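Local coordinates for protein SSD1 (Saccharomyces cerevisiae S288C, PDB 7AM1) that binds untranslated regions of messenger RNAs and represses their translation as a non-enzymatic member of the RNase II family, at residues Q219-T224 against A285-W290; P9-A14 against H208-L213; V777-W782 against N878-I883. All blocks are in the same frame, centred on the assembly; numbering follows the deposited sequence.

Along the chain the three contacts follow one another, contact 2 first, then contact 1, then contact 3, and each belongs to a different beta-sheet. Contact 2 docks the segment before helix 15-22 onto strand 206-214. The next strand, 221-226, belongs to the second cold-shock domain, where contact 1 pairs it with strand 281-289; the two contact centres lie about 22 Å apart. In sequence the RNB domain comes between these and contact 3, which pairs strands 777-782 and 878-884 near the C-terminus, its nearest atoms about 33 Å from those of contact 1 and 36 Å from those of contact 2. Strand 167-168 nevertheless edges the contact 3 sheet, tying the N-terminal half to it.

Contact 1: Q219-T224 against A285-W290; sequences QLFSGT and ASIKRW
F221 and A285 form an antiparallel hydrogen-bonded pair in the five-stranded sheet of the second cold-shock domain, an OB-fold module. Both amides and both carbonyls of the pair are used: F221 N donates to A285 O at 2.9 Å, and A285 N donates to F221 O at 2.8 Å, the latter nearly straight at 162°. The short strand segments lie at 110°. Pairing continues from F221 to G223, whose backbone bonds F283; toward Q219 the backbones diverge and other groups take over. The carbonyl Q219 O receives S286 OG at 3.1 Å, with the hydroxyl tilted from the carbonyl plane. A water also donates to Q219 O (2.6 Å) and accepts from I287 N at 2.9 Å. Serine suits position 286, since its short hydroxyl reaches the neighbouring backbone while the S286 main chain pairs with I300 in the next strand. Two side chains beyond the contact serve nearby amides: N323 OD1 accepts from L220 N, and D321 OD1 from S222 N. F221 packs against V257, F250 and I260, and A285 CB also packs on F250. A285 O lies 3.6 Å from F221 CD2, and F221 CE2 meets I287 CD1 at 3.8 Å.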
loop_
_atom_site.group_PDB
_atom_site.type_symbol
_atom_site.label_atom_id
_atom_site.label_comp_id
_atom_site.label_asym_id
_atom_site.label_seq_id
_atom_site.Cartn_x
_atom_site.Cartn_y
_atom_site.Cartn_z
ATOM N N GLN A 219 -14.618 14.288 -2.409
ATOM C CA GLN A 219 -14.254 12.878 -2.358
ATOM C C GLN A 219 -15.385 12.032 -2.933
ATOM O O GLN A 219 -16.567 12.359 -2.798
ATOM C CB GLN A 219 -13.955 12.453 -0.920
ATOM C CG GLN A 219 -12.712 13.092 -0.321
ATOM C CD GLN A 219 -12.444 12.635 1.102
ATOM O OE1 GLN A 219 -12.437 11.440 1.397
ATOM N NE2 GLN A 219 -12.213 13.592 1.993
ATOM N N LEU A 220 -15.010 10.946 -3.607
ATOM C CA LEU A 220 -15.961 10.052 -4.249
ATOM C C LEU A 220 -15.895 8.678 -3.596
ATOM O O LEU A 220 -14.856 8.275 -3.061
ATOM C CB LEU A 220 -15.678 9.912 -5.750
ATOM C CG LEU A 220 -15.628 11.214 -6.548
ATOM C CD1 LEU A 220 -15.120 10.963 -7.961
ATOM C CD2 LEU A 220 -17.000 11.870 -6.569
ATOM N N PHE A 221 -17.020 7.965 -3.649
ATOM C CA PHE A 221 -17.150 6.647 -3.045
ATOM C C PHE A 221 -17.902 5.733 -3.995
ATOM O O PHE A 221 -19.003 6.067 -4.437
ATOM C CB PHE A 221 -17.901 6.714 -1.711
ATOM C CG PHE A 221 -17.331 7.707 -0.749
ATOM C CD1 PHE A 221 -16.164 7.435 -0.065
ATOM C CD2 PHE A 221 -17.971 8.915 -0.527
ATOM C CE1 PHE A 221 -15.639 8.352 0.826
ATOM C CE2 PHE A 221 -17.448 9.835 0.359
ATOM C CZ PHE A 221 -16.277 9.552 1.034
ATOM N N SER A 222 -17.315 4.584 -4.299
ATOM C CA SER A 222 -17.993 3.563 -5.079
ATOM C C SER A 222 -18.744 2.627 -4.141
ATOM O O SER A 222 -18.351 2.430 -2.987
ATOM C CB SER A 222 -16.992 2.772 -5.915
ATOM O OG SER A 222 -16.092 2.081 -5.070
ATOM N N GLY A 223 -19.837 2.060 -4.639
ATOM C CA GLY A 223 -20.644 1.180 -3.820
ATOM C C GLY A 223 -21.955 0.836 -4.499
ATOM O O GLY A 223 -22.151 1.086 -5.691
ATOM N N THR A 224 -22.853 0.267 -3.704
ATOM C CA THR A 224 -24.125 -0.230 -4.198
ATOM C C THR A 224 -25.260 0.554 -3.556
ATOM O O THR A 224 -25.092 1.183 -2.509
ATOM C CB THR A 224 -24.282 -1.718 -3.893
ATOM O OG1 THR A 224 -24.106 -1.925 -2.488
ATOM C CG2 THR A 224 -23.238 -2.520 -4.649
ATOM N N ALA A 285 -20.900 7.861 -5.335
ATOM C CA ALA A 285 -21.633 8.822 -4.524
ATOM C C ALA A 285 -20.661 9.782 -3.848
ATOM O O ALA A 285 -19.457 9.527 -3.759
ATOM C CB ALA A 285 -22.496 8.114 -3.471
ATOM N N SER A 286 -21.207 10.898 -3.369
ATOM C CA SER A 286 -20.462 11.858 -2.568
ATOM C C SER A 286 -21.287 12.232 -1.347
ATOM O O SER A 286 -22.517 12.161 -1.367
ATOM C CB SER A 286 -20.118 13.132 -3.366
ATOM O OG SER A 286 -19.175 12.855 -4.387
ATOM N N ILE A 287 -20.600 12.616 -0.277
ATOM C CA ILE A 287 -21.263 13.037 0.952
ATOM C C ILE A 287 -21.437 14.549 0.909
ATOM O O ILE A 287 -20.465 15.295 0.740
ATOM C CB ILE A 287 -20.460 12.599 2.189
ATOM C CG1 ILE A 287 -20.526 11.075 2.343
ATOM C CG2 ILE A 287 -20.977 13.296 3.436
ATOM C CD1 ILE A 287 -19.632 10.524 3.428
ATOM N N LYS A 288 -22.678 15.003 1.086
ATOM C CA LYS A 288 -23.032 16.413 0.976
ATOM C C LYS A 288 -23.198 17.095 2.328
ATOM O O LYS A 288 -22.805 18.253 2.481
ATOM C CB LYS A 288 -24.314 16.573 0.157
ATOM C CG LYS A 288 -24.203 17.645 -0.913
ATOM C CD LYS A 288 -25.558 18.018 -1.498
ATOM C CE LYS A 288 -25.422 19.148 -2.513
ATOM N NZ LYS A 288 -26.728 19.535 -3.105
ATOM N N ARG A 289 -23.813 16.436 3.304
ATOM C CA ARG A 289 -24.056 17.080 4.587
ATOM C C ARG A 289 -24.251 16.006 5.645
ATOM O O ARG A 289 -24.641 14.875 5.346
ATOM C CB ARG A 289 -25.285 17.999 4.551
ATOM C CG ARG A 289 -26.589 17.264 4.282
ATOM C CD ARG A 289 -27.751 18.210 3.991
ATOM N NE ARG A 289 -29.013 17.476 3.973
ATOM C CZ ARG A 289 -29.742 17.197 5.051
ATOM N NH1 ARG A 289 -29.359 17.607 6.254
ATOM N NH2 ARG A 289 -30.866 16.507 4.924
ATOM N N TRP A 290 -23.983 16.383 6.893
ATOM C CA TRP A 290 -24.224 15.500 8.032
ATOM C C TRP A 290 -24.472 16.374 9.250
ATOM O O TRP A 290 -23.540 16.730 9.984
ATOM C CB TRP A 290 -23.055 14.548 8.271
ATOM C CG TRP A 290 -23.393 13.416 9.190
ATOM C CD1 TRP A 290 -24.540 13.260 9.919
ATOM C CD2 TRP A 290 -22.575 12.282 9.481
ATOM N NE1 TRP A 290 -24.481 12.096 10.644
ATOM C CE2 TRP A 290 -23.284 11.479 10.394
ATOM C CE3 TRP A 290 -21.307 11.870 9.060
ATOM C CZ2 TRP A 290 -22.769 10.288 10.893
ATOM C CZ3 TRP A 290 -20.800 10.685 9.553
ATOM C CH2 TRP A 290 -21.528 9.909 10.461
HETATM O O HOH W 1 -17.712 13.133 -0.567
#

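Contact 2: P9-A14 against H208-L213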
loop_
_atom_site.group_PDB
_atom_site.type_symbol
_atom_site.label_atom_id
_atom_site.label_comp_id
_atom_site.label_asym_id
_atom_site.label_seq_id
_atom_site.Cartn_x
_atom_site.Cartn_y
_atom_site.Cartn_z
ATOM N N PRO A 9 -22.894 20.160 18.327
ATOM C CA PRO A 9 -22.475 21.064 17.251
ATOM C C PRO A 9 -20.995 21.395 17.366
ATOM O O PRO A 9 -20.425 21.428 18.460
ATOM C CB PRO A 9 -23.350 22.306 17.459
ATOM C CG PRO A 9 -23.744 22.262 18.905
ATOM C CD PRO A 9 -23.869 20.797 19.235
ATOM N N TYR A 10 -20.371 21.627 16.215
ATOM C CA TYR A 10 -18.948 21.927 16.175
ATOM C C TYR A 10 -18.651 23.298 16.778
ATOM O O TYR A 10 -19.456 24.231 16.699
ATOM C CB TYR A 10 -18.431 21.900 14.735
ATOM C CG TYR A 10 -18.475 20.559 14.047
ATOM C CD1 TYR A 10 -18.075 19.401 14.700
ATOM C CD2 TYR A 10 -18.904 20.455 12.731
ATOM C CE1 TYR A 10 -18.107 18.173 14.058
ATOM C CE2 TYR A 10 -18.943 19.233 12.084
ATOM C CZ TYR A 10 -18.544 18.098 12.750
ATOM O OH TYR A 10 -18.583 16.887 12.096
ATOM N N LEU A 11 -17.471 23.412 17.380
ATOM C CA LEU A 11 -16.978 24.706 17.826
ATOM C C LEU A 11 -16.716 25.606 16.619
ATOM O O LEU A 11 -16.275 25.122 15.571
ATOM C CB LEU A 11 -15.683 24.537 18.619
ATOM C CG LEU A 11 -15.753 23.999 20.047
ATOM C CD1 LEU A 11 -14.345 23.920 20.627
ATOM C CD2 LEU A 11 -16.647 24.861 20.923
ATOM N N PRO A 12 -16.954 26.912 16.735
ATOM C CA PRO A 12 -16.576 27.820 15.644
ATOM C C PRO A 12 -15.085 27.739 15.354
ATOM O O PRO A 12 -14.266 27.578 16.259
ATOM C CB PRO A 12 -16.978 29.202 16.171
ATOM C CG PRO A 12 -18.047 28.927 17.174
ATOM C CD PRO A 12 -17.674 27.618 17.812
ATOM N N GLN A 13 -14.740 27.852 14.069
ATOM C CA GLN A 13 -13.340 27.772 13.667
ATOM C C GLN A 13 -12.490 28.799 14.408
ATOM O O GLN A 13 -11.364 28.501 14.825
ATOM C CB GLN A 13 -13.222 27.979 12.155
ATOM C CG GLN A 13 -13.955 26.940 11.309
ATOM C CD GLN A 13 -13.299 25.571 11.338
ATOM O OE1 GLN A 13 -12.084 25.455 11.482
ATOM N NE2 GLN A 13 -14.107 24.526 11.190
ATOM N N ALA A 14 -13.019 30.011 14.594
ATOM C CA ALA A 14 -12.229 31.103 15.157
ATOM C C ALA A 14 -11.599 30.738 16.496
ATOM O O ALA A 14 -10.482 31.170 16.801
ATOM C CB ALA A 14 -13.104 32.349 15.314
ATOM N N HIS A 208 -12.887 13.295 22.150
ATOM C CA HIS A 208 -14.025 13.406 21.251
ATOM C C HIS A 208 -13.789 14.571 20.302
ATOM O O HIS A 208 -13.078 15.525 20.624
ATOM C CB HIS A 208 -15.354 13.583 22.012
ATOM C CG HIS A 208 -15.477 14.883 22.745
ATOM N ND1 HIS A 208 -16.579 15.703 22.623
ATOM C CD2 HIS A 208 -14.648 15.497 23.620
ATOM C CE1 HIS A 208 -16.418 16.770 23.384
ATOM N NE2 HIS A 208 -15.253 16.671 23.999
ATOM N N VAL A 209 -14.391 14.473 19.123
ATOM C CA VAL A 209 -14.176 15.441 18.054
ATOM C C VAL A 209 -15.076 16.647 18.298
ATOM O O VAL A 209 -16.295 16.505 18.442
ATOM C CB VAL A 209 -14.453 14.804 16.683
ATOM C CG1 VAL A 209 -14.436 15.854 15.583
ATOM C CG2 VAL A 209 -13.432 13.697 16.396
ATOM N N VAL A 210 -14.477 17.836 18.367
ATOM C CA VAL A 210 -15.239 19.063 18.587
ATOM C C VAL A 210 -15.317 19.937 17.346
ATOM O O VAL A 210 -16.070 20.924 17.352
ATOM C CB VAL A 210 -14.672 19.880 19.769
ATOM C CG1 VAL A 210 -14.716 19.052 21.047
ATOM C CG2 VAL A 210 -13.247 20.358 19.477
ATOM N N ALA A 211 -14.575 19.616 16.292
ATOM C CA ALA A 211 -14.642 20.381 15.057
ATOM C C ALA A 211 -13.884 19.628 13.977
ATOM O O ALA A 211 -12.948 18.877 14.268
ATOM C CB ALA A 211 -14.062 21.791 15.237
ATOM N N VAL A 212 -14.304 19.829 12.733
ATOM C CA VAL A 212 -13.554 19.365 11.572
ATOM C C VAL A 212 -12.745 20.546 11.058
ATOM O O VAL A 212 -13.311 21.573 10.663
ATOM C CB VAL A 212 -14.475 18.808 10.477
ATOM C CG1 VAL A 212 -13.649 18.433 9.243
ATOM C CG2 VAL A 212 -15.260 17.605 10.994
ATOM N N LEU A 213 -11.421 20.410 11.070
ATOM C CA LEU A 213 -10.562 21.512 10.664
ATOM C C LEU A 213 -10.318 21.522 9.160
ATOM O O LEU A 213 -10.262 22.598 8.554
ATOM C CB LEU A 213 -9.231 21.445 11.418
ATOM C CG LEU A 213 -9.350 21.435 12.946
ATOM C CD1 LEU A 213 -7.984 21.276 13.603
ATOM C CD2 LEU A 213 -10.048 22.693 13.461
#
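A classic beta bulge in strand 206-214, where V210 and A211 both face A70 of strand 68-73, receives Y10 and L11 of the N-terminal segment, while Q13 docks on the strand just past it. The sheet belongs to the N-terminal beta module, probably the first cold-shock domain, as in RNase II relatives. From P9 to P12 the chain is extended with polyproline II-like torsions, a shape that proline suits because its ring fixes phi and it has no amide hydrogen to satisfy. The segment does not pair as a strand; it touches at selected points. L11 N donates to V210 O at 2.9 Å, approaching nearly along the C=O axis. The two side chains then lie alongside one another, pointing the same way, with L11 CD1 3.9 Å from V210 CG2; L25 covers both, and I16 of the following helix meets L11. The Y10 ring lies over the strand from V210 to V212. Its CD1 comes within 3.6 Å of A211 CA, V212 N lies over the ring centre, and V210 O sits at the ring edge. At the far end of the ring, Y10 OH packs 3.6 Å from V212 CG2 while hydrogen-bonding N61 O, and R62 makes a cation-pi contact with the ring. A tyrosine thus supplies both a flat apolar surface and a polar tip. Q13 turns back to the strand because chi2 (-71°) bends CD away from an extended course. Its NE2 then donates to V212 O at 3.1 Å, with that oxygen close to the amide plane and the donor tilted 30° from the carbonyl plane.

Contact 3: V777-W782 against N878-I883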
loop_
_atom_site.group_PDB
_atom_site.type_symbol
_atom_site.label_atom_id
_atom_site.label_comp_id
_atom_site.label_asym_id
_atom_site.label_seq_id
_atom_site.Cartn_x
_atom_site.Cartn_y
_atom_site.Cartn_z
ATOM N N VAL A 777 0.321 -20.841 21.992
ATOM C CA VAL A 777 0.032 -22.118 21.345
ATOM C C VAL A 777 -1.472 -22.339 21.372
ATOM O O VAL A 777 -2.101 -22.268 22.434
ATOM C CB VAL A 777 0.755 -23.296 22.026
ATOM C CG1 VAL A 777 0.212 -24.622 21.513
ATOM C CG2 VAL A 777 2.250 -23.211 21.778
ATOM N N LEU A 778 -2.044 -22.612 20.205
ATOM C CA LEU A 778 -3.460 -22.901 20.058
ATOM C C LEU A 778 -3.615 -24.371 19.700
ATOM O O LEU A 778 -3.006 -24.845 18.735
ATOM C CB LEU A 778 -4.079 -22.004 18.984
ATOM C CG LEU A 778 -5.495 -22.318 18.512
ATOM C CD1 LEU A 778 -6.494 -21.985 19.597
ATOM C CD2 LEU A 778 -5.794 -21.534 17.243
ATOM N N GLU A 779 -4.406 -25.091 20.483
ATOM C CA GLU A 779 -4.643 -26.511 20.253
ATOM C C GLU A 779 -6.054 -26.677 19.707
ATOM O O GLU A 779 -7.037 -26.419 20.412
ATOM C CB GLU A 779 -4.428 -27.319 21.530
ATOM C CG GLU A 779 -2.974 -27.334 21.979
ATOM C CD GLU A 779 -2.701 -28.333 23.087
ATOM O OE1 GLU A 779 -3.672 -28.885 23.649
ATOM O OE2 GLU A 779 -1.510 -28.568 23.388
ATOM N N LEU A 780 -6.144 -27.090 18.447
ATOM C CA LEU A 780 -7.420 -27.358 17.802
ATOM C C LEU A 780 -7.825 -28.800 18.085
ATOM O O LEU A 780 -7.030 -29.722 17.882
ATOM C CB LEU A 780 -7.319 -27.117 16.295
ATOM C CG LEU A 780 -6.777 -25.761 15.829
ATOM C CD1 LEU A 780 -6.647 -25.725 14.309
ATOM C CD2 LEU A 780 -7.660 -24.621 16.304
ATOM N N HIS A 781 -9.058 -28.993 18.548
ATOM C CA HIS A 781 -9.615 -30.331 18.745
ATOM C C HIS A 781 -10.540 -30.600 17.565
ATOM O O HIS A 781 -11.666 -30.096 17.512
ATOM C CB HIS A 781 -10.337 -30.439 20.082
ATOM C CG HIS A 781 -9.422 -30.341 21.265
ATOM N ND1 HIS A 781 -9.576 -31.112 22.395
ATOM C CD2 HIS A 781 -8.344 -29.554 21.490
ATOM C CE1 HIS A 781 -8.629 -30.808 23.266
ATOM N NE2 HIS A 781 -7.868 -29.865 22.740
ATOM N N TRP A 782 -10.056 -31.389 16.613
ATOM C CA TRP A 782 -10.767 -31.582 15.363
ATOM C C TRP A 782 -11.865 -32.629 15.487
ATOM O O TRP A 782 -11.778 -33.567 16.287
ATOM C CB TRP A 782 -9.805 -32.022 14.262
ATOM C CG TRP A 782 -8.885 -30.952 13.763
ATOM C CD1 TRP A 782 -7.638 -30.643 14.236
ATOM C CD2 TRP A 782 -9.139 -30.051 12.684
ATOM N NE1 TRP A 782 -7.103 -29.610 13.510
ATOM C CE2 TRP A 782 -8.006 -29.226 12.553
ATOM C CE3 TRP A 782 -10.215 -29.864 11.814
ATOM C CZ2 TRP A 782 -7.922 -28.229 11.589
ATOM C CZ3 TRP A 782 -10.128 -28.876 10.859
ATOM C CH2 TRP A 782 -8.992 -28.070 10.753
ATOM N N ASN A 878 -9.804 -37.086 22.018
ATOM C CA ASN A 878 -9.365 -35.778 21.543
ATOM C C ASN A 878 -8.384 -35.933 20.385
ATOM O O ASN A 878 -7.373 -36.633 20.504
ATOM C CB ASN A 878 -8.736 -34.966 22.677
ATOM C CG ASN A 878 -9.774 -34.404 23.631
ATOM O OD1 ASN A 878 -10.841 -33.960 23.203
ATOM N ND2 ASN A 878 -9.463 -34.406 24.922
ATOM N N TYR A 879 -8.692 -35.282 19.265
ATOM C CA TYR A 879 -7.854 -35.294 18.063
ATOM C C TYR A 879 -7.246 -33.899 17.928
ATOM O O TYR A 879 -7.841 -32.993 17.343
ATOM C CB TYR A 879 -8.684 -35.696 16.848
ATOM C CG TYR A 879 -9.279 -37.081 16.995
ATOM C CD1 TYR A 879 -10.479 -37.271 17.665
ATOM C CD2 TYR A 879 -8.627 -38.200 16.491
ATOM C CE1 TYR A 879 -11.024 -38.536 17.817
ATOM C CE2 TYR A 879 -9.167 -39.473 16.638
ATOM C CZ TYR A 879 -10.364 -39.633 17.303
ATOM O OH TYR A 879 -10.908 -40.889 17.457
ATOM N N ILE A 880 -6.032 -33.745 18.455
ATOM C CA ILE A 880 -5.449 -32.440 18.742
ATOM C C ILE A 880 -4.402 -32.089 17.696
ATOM O O ILE A 880 -3.526 -32.904 17.381
ATOM C CB ILE A 880 -4.827 -32.417 20.151
ATOM C CG1 ILE A 880 -5.885 -32.760 21.200
ATOM C CG2 ILE A 880 -4.173 -31.069 20.420
ATOM C CD1 ILE A 880 -5.360 -32.785 22.622
ATOM N N GLN A 881 -4.484 -30.865 17.173
ATOM C CA GLN A 881 -3.438 -30.274 16.347
ATOM C C GLN A 881 -2.897 -29.043 17.062
ATOM O O GLN A 881 -3.675 -28.199 17.520
ATOM C CB GLN A 881 -3.960 -29.881 14.960
ATOM C CG GLN A 881 -2.884 -29.295 14.052
ATOM C CD GLN A 881 -3.435 -28.779 12.737
ATOM O OE1 GLN A 881 -4.648 -28.727 12.538
ATOM N NE2 GLN A 881 -2.541 -28.386 11.833
ATOM N N GLU A 882 -1.572 -28.946 17.162
ATOM C CA GLU A 882 -0.925 -27.794 17.774
ATOM C C GLU A 882 -0.586 -26.760 16.706
ATOM O O GLU A 882 -0.001 -27.096 15.670
ATOM C CB GLU A 882 0.350 -28.203 18.512
ATOM C CG GLU A 882 0.187 -29.367 19.466
ATOM C CD GLU A 882 1.453 -29.643 20.256
ATOM O OE1 GLU A 882 2.529 -29.144 19.852
ATOM O OE2 GLU A 882 1.373 -30.359 21.277
ATOM N N ILE A 883 -0.960 -25.510 16.962
ATOM C CA ILE A 883 -0.640 -24.383 16.093
ATOM C C ILE A 883 0.375 -23.511 16.825
ATOM O O ILE A 883 0.068 -22.942 17.881
ATOM C CB ILE A 883 -1.897 -23.580 15.720
ATOM C CG1 ILE A 883 -3.014 -24.502 15.210
ATOM C CG2 ILE A 883 -1.567 -22.531 14.672
ATOM C CD1 ILE A 883 -2.690 -25.212 13.912
HETATM O O HOH W 2 -11.272 -33.699 18.891
#
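W782 and Q881 join side chains across two antiparallel strands of the C-terminal beta module, which is consistent with the OB-type S1 domain of RNase II relatives. W782 NE1 donates to a lone pair of Q881 OE1 at 2.8 Å, though the oxygen lies 22° out of the indole plane and the bond is bent. Q881 reaches it because CG stands anti to the backbone N (chi1 -178°) and the rest of the chain is extended, while its CB lies at the indole edge, 3.5 Å from NE1. An alanine in place of W782 would probably leave Q881 OE1 without this donor and open a gap beside P911, which packs on the indole.

On the same face, L780 CD1 touches I883 CG1 at 3.9 Å; L778 touches V741 and I883 touches V738 of strand 732-741, so this face packs against a neighbouring sheet. The other face carries H781 and I880, side by side, with I880 CG1 over the centre of the imidazole in a CH-pi contact at 3.9 Å. N878 OD1 receives a weak hydrogen bond from H781 ND1.

The backbone holds these groups in register: L778 with I883 and L780 with Q881 are hydrogen-bonded pairs, and W782 N donates to Y879 O at 2.8 Å. Beyond this a water links W782 O to Y879 N, and the Y879 ring meets F912 edge-to-face. E779 and E882 lie side by side, pointing the same way, on the H781 face, where like charges would repel. R166 pairs with E779 OE1 and R873 with E882 OE2, which probably offsets the 4.0 Å approach of E779 OE2 to E882 OE2.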